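Local coordinates for putative methyl-accepting chemotaxis signal transduction protein (Campylobacter jejuni, PDB 6W3Y), which probably senses extracellular small molecules, here binding alanine in a Cache-type domain, and passes the signal on to the chemotaxis machinery, at residues A[38-43]-A[155-160]; A[45-50]-A[145-150]; A[77-82]-A[136-141]; A[225-230]-A[240-245]. All blocks are in the same frame, centred on the assembly; numbering follows the deposited sequence. Where two conformers were deposited one is given.

How the contacts relate
Contacts 1, 2 and 3 gather round the six-stranded antiparallel sheet of the alanine-binding Cache domain, whereas contact 4 lies in the five-stranded sheet on the opposite side of the chain's centre. Contacts 1 and 2, their centres about 10 Å apart, both lay the end of long helix 4-48 on neighbouring strands, 152-162 and 139-149. Contact 3, about 13 Å from contact 1 between centres, bridges strands 80-84 and 139-149 on the ligand side of the sheet, and both touch the alanine. Along the chain contact 3 nests inside contact 2 and contact 2 inside contact 1; contact 4 follows, about 36 Å from contact 3 between centres. Helix 4-48 also touches contact 4, so one helix spans both sheets.

Contact 1: residues A[38-43]-A[155-160]; sequences SFTRAL and GVLGVD. With ALA (alanine), chain C.
Leu-43 and Leu-157 form the tight part of this contact, in which the long helix of a Cache (PDC) sensor domain lies against a central strand of its antiparallel sheet. The short segments cross at 144°, obliquely antiparallel, with their axes 9.5 Å apart. Both methyls of Leu-157 bear on the helix: CD1 comes to 3.6 Å from Leu-43 CD2, while CD2 meets Leu-43 CG and rests 3.6 Å from the carbonyl oxygen Thr-40 O. With CG anti to the backbone N in Leu-43 (chi1 -179°), its CD2 branch is carried toward the strand. Leu-43 also packs on Ile-68 of helix 58-76, so the leucine is held between the strand and that helix.

Val-159 meets Thr-40 and Phe-39. Its CG2 sits 3.7 Å from Thr-40 OG1, a hydroxyl that is hydrogen-bonded to Asn-36 O one turn back in the helix, so the valine meets an oxygen already engaged. On the solvent side, exposed Arg-41 points away from the strand and exposed Ser-38 does not touch it. On the far side of the strand, Asp-160 faces the ligand and accepts a hydrogen bond from the alanine amino group, OD2 to N 2.8 Å. Back on the helix side, partly exposed Phe-39 offers its ring to both valine methyls: CE1 is 3.8 Å from Val-159 CG1, and CG2 lies in the ring plane at the edge.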
loop_
_atom_site.group_PDB
_atom_site.type_symbol
_atom_site.label_atom_id
_atom_site.label_comp_id
_atom_site.label_asym_id
_atom_site.label_seq_id
_atom_site.Cartn_x
_atom_site.Cartn_y
_atom_site.Cartn_z
ATOM N N SER A 38 5.925 10.512 -2.758
ATOM C CA SER A 38 6.293 11.816 -3.321
ATOM C C SER A 38 5.360 12.910 -2.813
ATOM O O SER A 38 5.783 14.027 -2.467
ATOM C CB SER A 38 6.326 11.768 -4.858
ATOM O OG SER A 38 7.356 10.895 -5.304
ATOM N N PHE A 39 4.063 12.624 -2.843
ATOM C CA PHE A 39 3.051 13.554 -2.367
ATOM C C PHE A 39 3.332 13.967 -0.920
ATOM O O PHE A 39 3.280 15.158 -0.569
ATOM C CB PHE A 39 1.688 12.859 -2.507
ATOM C CG PHE A 39 0.537 13.561 -1.874
ATOM C CD1 PHE A 39 0.162 13.264 -0.567
ATOM C CD2 PHE A 39 -0.237 14.463 -2.579
ATOM C CE1 PHE A 39 -0.917 13.903 0.018
ATOM C CE2 PHE A 39 -1.348 15.070 -2.008
ATOM C CZ PHE A 39 -1.704 14.736 -0.709
ATOM N N THR A 40 3.580 12.963 -0.084
ATOM C CA THR A 40 3.813 13.202 1.336
ATOM C C THR A 40 5.049 14.077 1.549
ATOM O O THR A 40 5.065 14.994 2.387
ATOM C CB THR A 40 3.911 11.860 2.075
ATOM O OG1 THR A 40 2.686 11.141 1.909
ATOM C CG2 THR A 40 4.177 12.044 3.542
ATOM N N ARG A 41 6.095 13.795 0.789
ATOM C CA ARG A 41 7.320 14.565 0.834
ATOM C C ARG A 41 7.117 16.026 0.419
ATOM O O ARG A 41 7.661 16.952 1.045
ATOM C CB ARG A 41 8.378 13.883 -0.025
ATOM C CG ARG A 41 9.671 14.650 -0.151
ATOM C CD ARG A 41 10.830 13.698 -0.421
ATOM N NE ARG A 41 11.226 12.987 0.795
ATOM C CZ ARG A 41 11.077 11.679 1.025
ATOM N NH1 ARG A 41 10.669 10.834 0.071
ATOM N NH2 ARG A 41 11.347 11.200 2.234
ATOM N N ALA A 42 6.307 16.234 -0.619
ATOM C CA ALA A 42 6.019 17.592 -1.060
ATOM C C ALA A 42 5.260 18.361 0.016
ATOM O O ALA A 42 5.544 19.540 0.264
ATOM C CB ALA A 42 5.231 17.591 -2.372
ATOM N N LEU A 43 4.320 17.698 0.671
ATOM C CA LEU A 43 3.537 18.324 1.714
ATOM C C LEU A 43 4.425 18.666 2.920
ATOM O O LEU A 43 4.326 19.787 3.474
ATOM C CB LEU A 43 2.392 17.389 2.093
ATOM C CG LEU A 43 1.416 17.875 3.172
ATOM C CD1 LEU A 43 0.939 19.287 2.946
ATOM C CD2 LEU A 43 0.205 16.953 3.183
ATOM N N GLY A 155 5.671 18.370 14.053
ATOM C CA GLY A 155 4.688 17.354 14.331
ATOM C C GLY A 155 4.842 16.243 13.315
ATOM O O GLY A 155 5.787 16.226 12.540
ATOM N N VAL A 156 3.892 15.310 13.361
ATOM C CA VAL A 156 3.923 14.150 12.442
ATOM C C VAL A 156 2.764 14.308 11.450
ATOM O O VAL A 156 1.592 14.358 11.825
ATOM C CB VAL A 156 3.789 12.818 13.185
ATOM C CG1 VAL A 156 3.676 11.675 12.179
ATOM C CG2 VAL A 156 4.970 12.588 14.116
ATOM N N LEU A 157 3.138 14.392 10.169
ATOM C CA LEU A 157 2.177 14.468 9.076
ATOM C C LEU A 157 1.646 13.053 8.838
ATOM O O LEU A 157 2.421 12.097 8.790
ATOM C CB LEU A 157 2.936 14.973 7.835
ATOM C CG LEU A 157 2.160 15.015 6.535
ATOM C CD1 LEU A 157 1.030 16.027 6.610
ATOM C CD2 LEU A 157 3.106 15.369 5.397
ATOM N N GLY A 158 0.342 12.953 8.584
ATOM C CA GLY A 158 -0.232 11.696 8.108
ATOM C C GLY A 158 -1.129 11.920 6.900
ATOM O O GLY A 158 -1.831 12.920 6.808
ATOM N N VAL A 159 -1.070 10.941 5.984
ATOM C CA VAL A 159 -1.870 10.919 4.762
ATOM C C VAL A 159 -2.543 9.547 4.680
ATOM O O VAL A 159 -1.851 8.535 4.642
ATOM C CB VAL A 159 -0.996 11.160 3.523
ATOM C CG1 VAL A 159 -1.846 11.013 2.267
ATOM C CG2 VAL A 159 -0.308 12.512 3.578
ATOM N N ASP A 160 -3.887 9.524 4.671
ATOM C CA ASP A 160 -4.609 8.259 4.618
ATOM C C ASP A 160 -5.207 8.078 3.218
ATOM O O ASP A 160 -5.987 8.895 2.731
ATOM C CB ASP A 160 -5.819 8.249 5.586
ATOM C CG ASP A 160 -5.442 8.278 7.051
ATOM O OD1 ASP A 160 -4.250 8.072 7.382
ATOM O OD2 ASP A 160 -6.389 8.493 7.860
HETATM N N ALA C . -6.250 7.386 10.400
HETATM C CA ALA C . -5.667 8.000 11.630
HETATM C C ALA C . -6.041 7.152 12.817
HETATM O O ALA C . -6.918 6.265 12.697
HETATM C CB ALA C . -6.206 9.391 11.811
HETATM O OXT ALA C . -5.377 7.357 13.872
#

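Contact 2: residues A[45-50]-A[145-150]; sequences KDIANL and KAIYKD
Lys-149 reaches across to Ala-48 and Leu-50 at the point where the long helix of the Cache sensor domain ends beside strand 139-149 of the antiparallel sheet. Alternation along the strand turns both Ile-147 and Lys-149 toward the helix end and Tyr-148 away; the first makes the apolar half of the contact, the second the polar half.

In the apolar half the two isoleucines cross at about a right angle. Ile-147 leads with the end of its longer branch, and CD1 lies 3.8 Å from Ile-47 CD1, with Ile-47 CB and CG2 close to the same methyl. Its shorter branch serves the next helix residue, CG2 standing 4.0 Å from Ala-48 CB. That alanine methyl also rests on the strand backbone, 3.7 Å from Tyr-148 O. Behind the pair, Ile-47 packs on Val-65 and Leu-69 of helix 58-76, and both isoleucines touch Leu-157, so this half continues into the core between helix and sheet.

The lysine supplies the polar half. The Lys-149 chain is extended as far as CE and then bends at the last torsion (chi4 69°), bringing NZ between the carbonyl oxygens of Ala-48 and Leu-50. There the ammonium group joins two backbone carbonyls and probably complements the negative end of the helix dipole. The bond from Lys-149 NZ to Ala-48 O, 2.9 Å, is nearly in line with the carbonyl, at 162°. Leu-50 O is met differently: Lys-149 NZ is 2.8 Å from Leu-50 O and stands 40° out of the carbonyl plane.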
loop_
_atom_site.group_PDB
_atom_site.type_symbol
_atom_site.label_atom_id
_atom_site.label_comp_id
_atom_site.label_asym_id
_atom_site.label_seq_id
_atom_site.Cartn_x
_atom_site.Cartn_y
_atom_site.Cartn_z
ATOM N N LYS A 45 7.525 19.423 2.802
ATOM C CA LYS A 45 8.347 20.568 2.421
ATOM C C LYS A 45 7.546 21.871 2.521
ATOM O O LYS A 45 8.051 22.895 2.981
ATOM C CB LYS A 45 8.897 20.326 1.017
ATOM C CG LYS A 45 9.878 21.365 0.527
ATOM C CD LYS A 45 10.443 21.034 -0.845
ATOM C CE LYS A 45 11.411 22.092 -1.314
ATOM N NZ LYS A 45 12.022 21.709 -2.599
ATOM N N ASP A 46 6.283 21.873 2.055
ATOM C CA ASP A 46 5.473 23.078 2.125
ATOM C C ASP A 46 5.221 23.493 3.575
ATOM O O ASP A 46 5.172 24.678 3.865
ATOM C CB ASP A 46 4.162 22.910 1.319
ATOM C CG ASP A 46 4.256 23.415 -0.096
ATOM O OD1 ASP A 46 4.867 24.481 -0.266
ATOM O OD2 ASP A 46 3.580 22.889 -1.010
ATOM N N ILE A 47 4.987 22.531 4.456
ATOM C CA ILE A 47 4.740 22.860 5.852
ATOM C C ILE A 47 5.991 23.395 6.517
ATOM O O ILE A 47 5.944 24.443 7.166
ATOM C CB ILE A 47 4.161 21.665 6.635
ATOM C CG1 ILE A 47 2.787 21.305 6.072
ATOM C CG2 ILE A 47 4.115 21.933 8.114
ATOM C CD1 ILE A 47 2.238 19.980 6.525
ATOM N N ALA A 48 7.120 22.737 6.306
ATOM C CA ALA A 48 8.384 23.159 6.931
ATOM C C ALA A 48 8.880 24.490 6.410
ATOM O O ALA A 48 9.622 25.196 7.086
ATOM C CB ALA A 48 9.448 22.089 6.797
ATOM N N ASN A 49 8.464 24.878 5.204
ATOM C CA ASN A 49 8.888 26.162 4.640
ATOM C C ASN A 49 8.093 27.346 5.204
ATOM O O ASN A 49 8.378 28.495 4.865
ATOM C CB ASN A 49 8.733 26.156 3.113
ATOM C CG ASN A 49 9.908 25.525 2.392
ATOM O OD1 ASN A 49 11.009 25.388 2.940
ATOM N ND2 ASN A 49 9.718 25.279 1.103
ATOM N N LEU A 50 7.047 27.083 5.976
ATOM C CA LEU A 50 6.365 28.202 6.650
ATOM C C LEU A 50 7.340 28.800 7.704
ATOM O O LEU A 50 8.125 28.071 8.303
ATOM C CB LEU A 50 5.075 27.703 7.343
ATOM C CG LEU A 50 3.923 27.337 6.404
ATOM C CD1 LEU A 50 2.824 26.649 7.186
ATOM C CD2 LEU A 50 3.337 28.557 5.737
ATOM N N LYS A 145 5.123 11.093 8.341
ATOM C CA LYS A 145 6.448 11.671 8.258
ATOM C C LYS A 145 6.575 12.708 9.366
ATOM O O LYS A 145 5.789 13.642 9.439
ATOM C CB LYS A 145 6.633 12.341 6.875
ATOM C CG LYS A 145 8.017 12.909 6.597
ATOM C CD LYS A 145 9.077 11.852 6.575
ATOM C CE LYS A 145 10.326 12.202 5.765
ATOM N NZ LYS A 145 11.150 13.201 6.471
ATOM N N ALA A 146 7.623 12.551 10.196
ATOM C CA ALA A 146 7.950 13.584 11.180
ATOM C C ALA A 146 8.552 14.792 10.460
ATOM O O ALA A 146 9.514 14.678 9.694
ATOM C CB ALA A 146 8.912 13.050 12.213
ATOM N N ILE A 147 7.921 15.964 10.658
ATOM C CA ILE A 147 8.361 17.197 10.025
ATOM C C ILE A 147 9.231 18.006 10.976
ATOM O O ILE A 147 8.784 18.348 12.067
ATOM C CB ILE A 147 7.153 18.066 9.601
ATOM C CG1 ILE A 147 6.224 17.325 8.644
ATOM C CG2 ILE A 147 7.614 19.403 9.043
ATOM C CD1 ILE A 147 5.038 18.175 8.252
ATOM N N TYR A 148 10.410 18.342 10.486
ATOM C CA TYR A 148 11.390 19.135 11.225
ATOM C C TYR A 148 11.632 20.438 10.500
ATOM O O TYR A 148 11.739 20.492 9.267
ATOM C CB TYR A 148 12.716 18.394 11.397
ATOM C CG TYR A 148 12.562 17.088 12.159
ATOM C CD1 TYR A 148 12.202 15.922 11.529
ATOM C CD2 TYR A 148 12.804 17.013 13.535
ATOM C CE1 TYR A 148 12.077 14.748 12.202
ATOM C CE2 TYR A 148 12.601 15.833 14.236
ATOM C CZ TYR A 148 12.260 14.692 13.543
ATOM O OH TYR A 148 12.044 13.530 14.244
ATOM N N LYS A 149 11.803 21.508 11.261
ATOM C CA LYS A 149 12.217 22.778 10.676
ATOM C C LYS A 149 13.477 23.194 11.451
ATOM O O LYS A 149 13.438 23.323 12.681
ATOM C CB LYS A 149 11.149 23.843 10.834
ATOM C CG LYS A 149 11.523 25.156 10.173
ATOM C CD LYS A 149 10.408 26.213 10.325
ATOM C CE LYS A 149 10.805 27.545 9.735
ATOM N NZ LYS A 149 10.901 27.481 8.258
ATOM N N ASP A 150 14.604 23.485 10.814
ATOM C CA ASP A 150 15.818 23.773 11.609
ATOM C C ASP A 150 16.103 22.668 12.658
ATOM O O ASP A 150 16.622 22.978 13.733
ATOM C CB ASP A 150 15.722 25.138 12.359
ATOM C CG ASP A 150 15.745 26.344 11.429
ATOM O OD1 ASP A 150 16.238 26.215 10.293
ATOM O OD2 ASP A 150 15.321 27.450 11.865
#

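Contact 3: residues A[77-82]-A[136-141]; sequences NALNVY and LKQYVI. With ALA (alanine), chain C.
Leu-79 points across to the 136-141 segment and packs against three of its side chains just before strand 80-84 begins. From CB the chain turns to place CG anti to the backbone N (chi1 -168°), which carries both branches toward the 136-141 segment. CG meets the end of Leu-136, 3.7 Å from its CD1, and the two leucines pass at a slant. Beyond it the branches part. CD1 lies against both Leu-136 CD1 and the amide end of Gln-138, with NE2 of that residue at 3.7 Å, a packing contact at the exposed margin. CD2 meets the buried Val-140, whose CG1 is 3.6 Å away, and the two side chains stand nearly perpendicular; Gln-138 CB touches the same methyl.

Leu-136 CD1 also rests 3.7 Å from Asn-80 OD1. That oxygen is buried without a polar partner in the model, while the other end of the amide is well used: ND2 donates to Asp-160 and to Asp-133. Both aspartates also accept hydrogen bonds from the bound alanine, so Asn-80 probably helps position the carboxylates from the second shell. Tyr-82, two residues on, lays one ring face over the ligand, CZ 3.6 Å from the alanine CB, and its hydroxyl is hydrogen-bonded to Asp-160. This packing bridges strands 80-84 and 139-149 across strand 152-162, beside an amino-acid pocket of the kind found in Cache sensor domains, with an aspartate receiving the ligand's amino group.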
loop_
_atom_site.group_PDB
_atom_site.type_symbol
_atom_site.label_atom_id
_atom_site.label_comp_id
_atom_site.label_asym_id
_atom_site.label_seq_id
_atom_site.Cartn_x
_atom_site.Cartn_y
_atom_site.Cartn_z
ATOM N N ASN A 77 -7.380 13.261 -3.810
ATOM C CA ASN A 77 -8.552 12.579 -3.283
ATOM C C ASN A 77 -8.161 11.623 -2.169
ATOM O O ASN A 77 -8.659 10.512 -2.078
ATOM C CB ASN A 77 -9.387 11.909 -4.391
ATOM C CG ASN A 77 -10.720 11.445 -3.892
ATOM O OD1 ASN A 77 -11.315 12.073 -3.032
ATOM N ND2 ASN A 77 -11.186 10.337 -4.440
ATOM N N ALA A 78 -7.345 12.107 -1.244
ATOM C CA ALA A 78 -7.043 11.349 -0.035
ATOM C C ALA A 78 -8.258 11.329 0.890
ATOM O O ALA A 78 -9.134 12.194 0.808
ATOM C CB ALA A 78 -5.855 11.919 0.690
ATOM N N LEU A 79 -8.299 10.381 1.825
ATOM C CA LEU A 79 -9.404 10.314 2.779
ATOM C C LEU A 79 -9.226 11.360 3.909
ATOM O O LEU A 79 -10.157 12.079 4.269
ATOM C CB LEU A 79 -9.532 8.918 3.352
ATOM C CG LEU A 79 -10.804 8.655 4.128
ATOM C CD1 LEU A 79 -12.002 8.664 3.141
ATOM C CD2 LEU A 79 -10.712 7.310 4.846
ATOM N N ASN A 80 -8.012 11.387 4.470
ATOM C CA ASN A 80 -7.653 12.321 5.556
ATOM C C ASN A 80 -6.225 12.802 5.300
ATOM O O ASN A 80 -5.386 11.971 4.878
ATOM C CB ASN A 80 -7.716 11.681 6.947
ATOM C CG ASN A 80 -9.025 11.069 7.307
ATOM O OD1 ASN A 80 -10.019 11.780 7.454
ATOM N ND2 ASN A 80 -9.009 9.750 7.518
ATOM N N VAL A 81 -5.942 14.027 5.690
ATOM C CA VAL A 81 -4.581 14.543 5.698
ATOM C C VAL A 81 -4.486 15.374 6.977
ATOM O O VAL A 81 -5.375 16.182 7.259
ATOM C CB VAL A 81 -4.281 15.405 4.441
ATOM C CG1 VAL A 81 -2.882 15.995 4.522
ATOM C CG2 VAL A 81 -4.378 14.566 3.165
ATOM N N TYR A 82 -3.433 15.149 7.780
ATOM C CA TYR A 82 -3.449 15.658 9.153
ATOM C C TYR A 82 -2.038 15.856 9.689
ATOM O O TYR A 82 -1.081 15.292 9.164
ATOM C CB TYR A 82 -4.313 14.748 10.057
ATOM C CG TYR A 82 -4.000 13.276 9.941
ATOM C CD1 TYR A 82 -4.659 12.497 8.989
ATOM C CD2 TYR A 82 -3.076 12.614 10.755
ATOM C CE1 TYR A 82 -4.372 11.136 8.853
ATOM C CE2 TYR A 82 -2.811 11.262 10.654
ATOM C CZ TYR A 82 -3.477 10.511 9.690
ATOM O OH TYR A 82 -3.208 9.169 9.592
ATOM N N LEU A 136 -12.982 8.321 9.574
ATOM C CA LEU A 136 -14.002 8.075 8.545
ATOM C C LEU A 136 -14.342 6.602 8.353
ATOM O O LEU A 136 -15.167 6.259 7.525
ATOM C CB LEU A 136 -13.599 8.738 7.235
ATOM C CG LEU A 136 -13.844 10.248 7.186
ATOM C CD1 LEU A 136 -13.232 10.831 5.930
ATOM C CD2 LEU A 136 -15.330 10.602 7.240
ATOM N N LYS A 137 -13.737 5.728 9.146
ATOM C CA LYS A 137 -14.240 4.381 9.328
ATOM C C LYS A 137 -14.101 3.528 8.057
ATOM O O LYS A 137 -14.954 2.709 7.734
ATOM C CB LYS A 137 -15.705 4.380 9.794
ATOM C CG LYS A 137 -16.058 5.433 10.812
ATOM C CD LYS A 137 -15.347 5.187 12.113
ATOM C CE LYS A 137 -16.005 6.002 13.241
ATOM N NZ LYS A 137 -15.207 5.908 14.494
ATOM N N GLN A 138 -13.037 3.780 7.329
ATOM C CA GLN A 138 -12.633 2.992 6.171
ATOM C C GLN A 138 -11.255 2.431 6.370
ATOM O O GLN A 138 -10.456 3.000 7.130
ATOM C CB GLN A 138 -12.658 3.859 4.898
ATOM C CG GLN A 138 -14.021 4.405 4.554
ATOM C CD GLN A 138 -14.036 5.257 3.318
ATOM O OE1 GLN A 138 -13.277 4.985 2.385
ATOM N NE2 GLN A 138 -14.895 6.291 3.293
ATOM N N TYR A 139 -10.944 1.315 5.689
ATOM C CA TYR A 139 -9.599 0.780 5.719
ATOM C C TYR A 139 -8.662 1.646 4.870
ATOM O O TYR A 139 -8.995 2.010 3.741
ATOM C CB TYR A 139 -9.564 -0.673 5.245
ATOM C CG TYR A 139 -10.187 -1.607 6.259
ATOM C CD1 TYR A 139 -9.457 -2.085 7.318
ATOM C CD2 TYR A 139 -11.558 -1.873 6.243
ATOM C CE1 TYR A 139 -10.039 -2.813 8.340
ATOM C CE2 TYR A 139 -12.154 -2.637 7.241
ATOM C CZ TYR A 139 -11.404 -3.100 8.280
ATOM O OH TYR A 139 -12.056 -3.814 9.273
ATOM N N VAL A 140 -7.539 2.015 5.476
ATOM C CA VAL A 140 -6.570 2.934 4.865
ATOM C C VAL A 140 -5.167 2.370 4.997
ATOM O O VAL A 140 -4.852 1.583 5.905
ATOM C CB VAL A 140 -6.634 4.321 5.505
ATOM C CG1 VAL A 140 -7.999 4.924 5.326
ATOM C CG2 VAL A 140 -6.132 4.332 6.953
ATOM N N ILE A 141 -4.319 2.842 4.087
ATOM C CA ILE A 141 -2.879 2.798 4.248
ATOM C C ILE A 141 -2.463 4.229 4.588
ATOM O O ILE A 141 -2.880 5.177 3.885
ATOM C CB ILE A 141 -2.188 2.323 2.947
ATOM C CG1 ILE A 141 -2.598 0.889 2.654
ATOM C CG2 ILE A 141 -0.691 2.433 3.062
ATOM C CD1 ILE A 141 -2.384 0.449 1.211
HETATM N N ALA C . -6.250 7.386 10.400
HETATM C CA ALA C . -5.667 8.000 11.630
HETATM C C ALA C . -6.041 7.152 12.817
HETATM O O ALA C . -6.918 6.265 12.697
HETATM C CB ALA C . -6.206 9.391 11.811
HETATM O OXT ALA C . -5.377 7.357 13.872
#

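Contact 4: residues A[225-230]-A[240-245]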
loop_
_atom_site.group_PDB
_atom_site.type_symbol
_atom_site.label_atom_id
_atom_site.label_comp_id
_atom_site.label_asym_id
_atom_site.label_seq_id
_atom_site.Cartn_x
_atom_site.Cartn_y
_atom_site.Cartn_z
ATOM N N GLU A 225 -2.235 -30.235 -12.613
ATOM C CA GLU A 225 -1.016 -29.442 -12.517
ATOM C C GLU A 225 -1.272 -27.970 -12.854
ATOM O O GLU A 225 -1.977 -27.653 -13.814
ATOM C CB GLU A 225 0.076 -29.990 -13.452
ATOM C CG GLU A 225 1.436 -29.342 -13.223
ATOM C CD GLU A 225 2.536 -29.795 -14.170
ATOM O OE1 GLU A 225 2.245 -30.504 -15.161
ATOM O OE2 GLU A 225 3.699 -29.382 -13.958
ATOM N N ARG A 226 -0.682 -27.087 -12.062
ATOM C CA ARG A 226 -0.701 -25.651 -12.264
ATOM C C ARG A 226 0.724 -25.126 -12.209
ATOM O O ARG A 226 1.637 -25.819 -11.732
ATOM C CB ARG A 226 -1.581 -24.985 -11.199
ATOM C CG ARG A 226 -3.058 -25.325 -11.407
ATOM C CD ARG A 226 -3.953 -24.517 -10.479
ATOM N NE ARG A 226 -3.912 -23.075 -10.739
ATOM C CZ ARG A 226 -4.609 -22.475 -11.701
ATOM N NH1 ARG A 226 -5.392 -23.168 -12.511
ATOM N NH2 ARG A 226 -4.532 -21.170 -11.851
ATOM N N LEU A 227 0.937 -23.925 -12.744
ATOM C CA LEU A 227 2.248 -23.309 -12.765
ATOM C C LEU A 227 2.083 -21.912 -12.134
ATOM O O LEU A 227 1.063 -21.268 -12.313
ATOM C CB LEU A 227 2.747 -23.129 -14.210
ATOM C CG LEU A 227 2.797 -24.395 -15.042
ATOM C CD1 LEU A 227 2.997 -24.091 -16.531
ATOM C CD2 LEU A 227 3.877 -25.338 -14.527
ATOM N N GLY A 228 3.126 -21.400 -11.505
ATOM C CA GLY A 228 3.059 -20.053 -10.978
ATOM C C GLY A 228 4.385 -19.507 -10.542
ATOM O O GLY A 228 5.405 -20.192 -10.588
ATOM N N ALA A 229 4.333 -18.293 -10.008
ATOM C CA ALA A 229 5.503 -17.648 -9.414
ATOM C C ALA A 229 5.004 -16.578 -8.472
ATOM O O ALA A 229 3.920 -16.037 -8.659
ATOM C CB ALA A 229 6.404 -17.019 -10.487
ATOM N N CYS A 230 5.789 -16.336 -7.422
ATOM C CA CYS A 230 5.525 -15.206 -6.523
ATOM C C CYS A 230 6.795 -14.398 -6.309
ATOM O O CYS A 230 7.909 -14.902 -6.503
ATOM C CB CYS A 230 5.032 -15.708 -5.174
ATOM S SG CYS A 230 3.567 -16.773 -5.186
ATOM N N ILE A 240 1.249 -15.074 -9.310
ATOM C CA ILE A 240 0.465 -15.380 -10.499
ATOM C C ILE A 240 0.399 -16.902 -10.611
ATOM O O ILE A 240 1.367 -17.587 -10.276
ATOM C CB ILE A 240 1.095 -14.784 -11.777
ATOM C CG1 ILE A 240 0.142 -14.867 -12.956
ATOM C CG2 ILE A 240 2.454 -15.397 -12.083
ATOM C CD1 ILE A 240 0.556 -13.974 -14.114
ATOM N N THR A 241 -0.746 -17.439 -11.053
ATOM C CA THR A 241 -0.841 -18.870 -11.327
ATOM C C THR A 241 -1.678 -19.091 -12.586
ATOM O O THR A 241 -2.527 -18.266 -12.946
ATOM C CB THR A 241 -1.457 -19.692 -10.168
ATOM O OG1 THR A 241 -2.861 -19.439 -10.110
ATOM C CG2 THR A 241 -0.807 -19.442 -8.853
ATOM N N GLU A 242 -1.486 -20.265 -13.195
ATOM C CA GLU A 242 -2.251 -20.664 -14.371
ATOM C C GLU A 242 -2.334 -22.179 -14.384
ATOM O O GLU A 242 -1.546 -22.866 -13.771
ATOM C CB GLU A 242 -1.617 -20.159 -15.680
ATOM C CG GLU A 242 -0.255 -20.760 -15.945
ATOM C CD GLU A 242 0.425 -20.323 -17.222
ATOM O OE1 GLU A 242 -0.221 -19.647 -18.058
ATOM O OE2 GLU A 242 1.598 -20.783 -17.414
ATOM N N SER A 243 -3.216 -22.689 -15.230
ATOM C CA SER A 243 -3.219 -24.116 -15.518
ATOM C C SER A 243 -1.965 -24.504 -16.283
ATOM O O SER A 243 -1.522 -23.750 -17.167
ATOM C CB SER A 243 -4.441 -24.446 -16.362
ATOM O OG SER A 243 -4.374 -25.797 -16.803
ATOM N N ALA A 244 -1.447 -25.705 -16.019
ATOM C CA ALA A 244 -0.367 -26.273 -16.831
ATOM C C ALA A 244 -0.823 -26.903 -18.149
ATOM O O ALA A 244 0.005 -27.464 -18.872
ATOM C CB ALA A 244 0.430 -27.299 -16.024
ATOM N N ASP A 245 -2.098 -26.776 -18.490
ATOM C CA ASP A 245 -2.593 -27.349 -19.733
ATOM C C ASP A 245 -1.790 -26.788 -20.942
ATOM O O ASP A 245 -1.579 -27.493 -21.929
ATOM C CB ASP A 245 -4.089 -27.058 -19.928
ATOM C CG ASP A 245 -4.998 -27.896 -19.035
ATOM O OD1 ASP A 245 -4.513 -28.761 -18.259
ATOM O OD2 ASP A 245 -6.224 -27.656 -19.105
HETATM O O HOH W 1 -4.542 -27.445 -14.615
#
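A bend at chi3 (64°) folds the Arg-226 side chain back over the neighbouring strand, and Thr-241 takes the chi1 of 73° that holds OG1 between its backbone N and carbonyl carbon, where the two meet. They belong to an antiparallel beta hairpin, strands 224-233 and 236-243. Arg-226 NH2 donates to Thr-241 OG1 at 3.0 Å, almost straight and in the guanidinium plane. One guanidinium face lies over the backbone of Glu-242, while NE is hydrogen-bonded to Tyr-219 OH on strand 217-221, so the group spans three strands.

The ladder includes the hydrogen-bonded pairs Leu-227 with Glu-242 and Ala-229 with Ile-240, each bonded both ways. Of the non-hydrogen-bonded pairs, Arg-226 with Ser-243 and Gly-228 with Thr-241, the second brings the backbones to 4.1 Å between CA atoms. Cys-230 extends the link through a disulfide to Cys-239. On the other face, Leu-227 CD1 lies 3.7 Å from Glu-242 OE2, an oxygen hydrogen-bonded to Thr-14 of the long helix.

Beyond Ser-243, Ala-244 occupies the N-cap position before helix 245-248 and gives its N-H to Glu-225 O. Ser-243 forms an ST turn, its OG accepting from Asp-245 N at 3.0 Å, and a water joins that OG to Glu-225 O, 2.7 Å from each.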